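Local coordinates for protein porin (Rhodobacter blasticus, PDB 3PRN) that assembles as a trimer in the outer membrane and forms channels through which small hydrophilic solutes, up to about 0.6 kDa, diffuse passively, at residues D173-A178 and A198-N203. The protein carries 1 engineered substitution. Numbering follows the deposited sequence.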
loop_
_atom_site.group_PDB
_atom_site.type_symbol
_atom_site.label_atom_id
_atom_site.label_comp_id
_atom_site.label_asym_id
_atom_site.label_seq_id
_atom_site.Cartn_x
_atom_site.Cartn_y
_atom_site.Cartn_z
ATOM N N ASP A 173 -15.746 38.058 8.957
ATOM C CA ASP A 173 -15.982 37.386 10.254
ATOM C C ASP A 173 -17.404 36.872 10.454
ATOM O O ASP A 173 -17.664 35.901 11.206
ATOM C CB ASP A 173 -15.576 38.382 11.367
ATOM C CG ASP A 173 -14.103 38.781 11.330
ATOM O OD1 ASP A 173 -13.713 39.686 10.531
ATOM O OD2 ASP A 173 -13.277 38.209 12.109
ATOM N N MET A 174 -18.402 37.496 9.825
ATOM C CA MET A 174 -19.794 37.209 9.983
ATOM C C MET A 174 -20.589 36.619 8.831
ATOM O O MET A 174 -21.548 35.865 9.094
ATOM C CB MET A 174 -20.477 38.585 10.338
ATOM C CG MET A 174 -20.219 38.976 11.794
ATOM S SD MET A 174 -20.013 40.764 11.982
ATOM C CE MET A 174 -18.296 40.861 12.541
ATOM N N ILE A 175 -20.327 36.994 7.594
ATOM C CA ILE A 175 -21.032 36.514 6.425
ATOM C C ILE A 175 -20.110 35.699 5.522
ATOM O O ILE A 175 -18.946 36.051 5.385
ATOM C CB ILE A 175 -21.561 37.707 5.608
ATOM C CG1 ILE A 175 -22.643 38.426 6.444
ATOM C CG2 ILE A 175 -22.100 37.325 4.258
ATOM C CD1 ILE A 175 -22.615 39.941 6.148
ATOM N N SER A 176 -20.648 34.692 4.834
ATOM C CA SER A 176 -19.924 33.962 3.816
ATOM C C SER A 176 -20.877 33.709 2.638
ATOM O O SER A 176 -22.044 33.439 2.837
ATOM C CB SER A 176 -19.360 32.606 4.236
ATOM O OG SER A 176 -18.840 32.590 5.534
ATOM N N LEU A 177 -20.296 33.844 1.463
ATOM C CA LEU A 177 -20.985 33.616 0.221
ATOM C C LEU A 177 -20.156 32.636 -0.643
ATOM O O LEU A 177 -18.954 32.686 -0.596
ATOM C CB LEU A 177 -21.119 34.895 -0.585
ATOM C CG LEU A 177 -21.878 36.033 0.132
ATOM C CD1 LEU A 177 -21.613 37.307 -0.673
ATOM C CD2 LEU A 177 -23.362 35.743 0.206
ATOM N N ALA A 178 -20.854 31.835 -1.447
ATOM C CA ALA A 178 -20.145 30.862 -2.280
ATOM C C ALA A 178 -21.025 30.549 -3.485
ATOM O O ALA A 178 -22.246 30.581 -3.379
ATOM C CB ALA A 178 -19.864 29.593 -1.472
ATOM N N ALA A 198 -25.091 30.931 1.178
ATOM C CA ALA A 198 -24.673 32.009 2.071
ATOM C C ALA A 198 -24.894 31.542 3.489
ATOM O O ALA A 198 -25.716 30.640 3.744
ATOM C CB ALA A 198 -25.538 33.214 1.725
ATOM N N ALA A 199 -24.132 32.089 4.415
ATOM C CA ALA A 199 -24.159 31.762 5.816
ATOM C C ALA A 199 -23.866 33.028 6.654
ATOM O O ALA A 199 -23.107 33.926 6.270
ATOM C CB ALA A 199 -23.116 30.698 6.169
ATOM N N TYR A 200 -24.450 33.014 7.833
ATOM C CA TYR A 200 -24.318 34.142 8.752
ATOM C C TYR A 200 -23.916 33.626 10.114
ATOM O O TYR A 200 -24.663 32.796 10.643
ATOM C CB TYR A 200 -25.714 34.837 8.833
ATOM C CG TYR A 200 -25.705 36.056 9.724
ATOM C CD1 TYR A 200 -24.832 37.116 9.469
ATOM C CD2 TYR A 200 -26.545 36.161 10.830
ATOM C CE1 TYR A 200 -24.781 38.233 10.295
ATOM C CE2 TYR A 200 -26.528 37.287 11.648
ATOM C CZ TYR A 200 -25.632 38.307 11.384
ATOM O OH TYR A 200 -25.599 39.433 12.184
ATOM N N LYS A 201 -22.785 34.075 10.654
ATOM C CA LYS A 201 -22.373 33.633 11.996
ATOM C C LYS A 201 -23.068 34.580 13.000
ATOM O O LYS A 201 -22.590 35.673 13.232
ATOM C CB LYS A 201 -20.899 33.648 12.244
ATOM C CG LYS A 201 -20.035 32.876 11.243
ATOM C CD LYS A 201 -18.600 32.886 11.768
ATOM C CE LYS A 201 -17.565 32.429 10.749
ATOM N NZ LYS A 201 -16.231 32.269 11.466
ATOM N N PHE A 202 -24.273 34.213 13.394
ATOM C CA PHE A 202 -25.138 35.055 14.199
ATOM C C PHE A 202 -24.662 35.098 15.642
ATOM O O PHE A 202 -25.364 35.558 16.545
ATOM C CB PHE A 202 -26.604 34.702 14.088
ATOM C CG PHE A 202 -27.089 33.528 14.875
ATOM C CD1 PHE A 202 -27.547 33.666 16.175
ATOM C CD2 PHE A 202 -27.114 32.263 14.304
ATOM C CE1 PHE A 202 -28.004 32.583 16.901
ATOM C CE2 PHE A 202 -27.579 31.173 15.022
ATOM C CZ PHE A 202 -28.026 31.327 16.320
ATOM N N ASN A 203 -23.393 34.772 15.837
ATOM C CA ASN A 203 -22.793 34.863 17.180
ATOM C C ASN A 203 -21.338 34.423 16.965
ATOM O O ASN A 203 -20.862 34.358 15.815
ATOM C CB ASN A 203 -23.441 33.866 18.133
ATOM C CG ASN A 203 -24.261 34.479 19.263
ATOM O OD1 ASN A 203 -23.892 35.518 19.798
ATOM N ND2 ASN A 203 -25.364 33.871 19.668
#
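Lys-201 and Met-174 close the open end of a beta hairpin, strands 175-183 and 193-200, adjacent in the 16-stranded antiparallel barrel of the porin. The N-H of Lys-201 reaches Met-174 O at 2.7 Å, nearly straight (168°) and in the carbonyl plane. Two residues further in, past the non-hydrogen-bonded pair Ile-175 and Tyr-200, Ser-176 and Ala-199 form a hydrogen-bonded pair: Ser-176 N gives to Ala-199 O and Ala-199 N to Ser-176 O, each at 2.9 Å. Side chains alternate between the two faces of the sheet. Ser-176 and Ala-199 share the face where both touch Leu-94, and there small residues suit the close approach of that loop; the Ser-176 hydroxyl is hydrogen-bonded to that of Ser-171.

The other face carries Ile-175, Leu-177, Ala-198 and Tyr-200, apolar or aromatic groups on the surface, as befits the outside of a membrane barrel. CG of Tyr-200 stands anti to the backbone N (chi1 -178°), and the ring beyond it lies nearer the other strand. Its edge atom CD1 meets Ile-175 CG1 at 4.0 Å, near the ring plane, while CE1 lies 4.3 Å from Met-174 CB. Beyond, Leu-177 CD2 rests on the methyl CB of Ala-198 at 3.7 Å, a branched side chain reaching across to a short one.

Lys-201, centre of an inverse gamma turn, runs its side chain across the turn before Ile-175. CB lies closer to Met-174 O, at 3.9 Å; from CG onward the nearest oxygen is Asp-173 O. Beyond CG the chain is extended, and the flexible methylenes suit this course over backbone carbonyls. CE and NZ stay beside Asp-173 O, and NZ ends 6.7 Å from Asp-173 OD2, too far for a salt bridge. The chain comes nearest at CD, 3.2 Å from Asp-173 O.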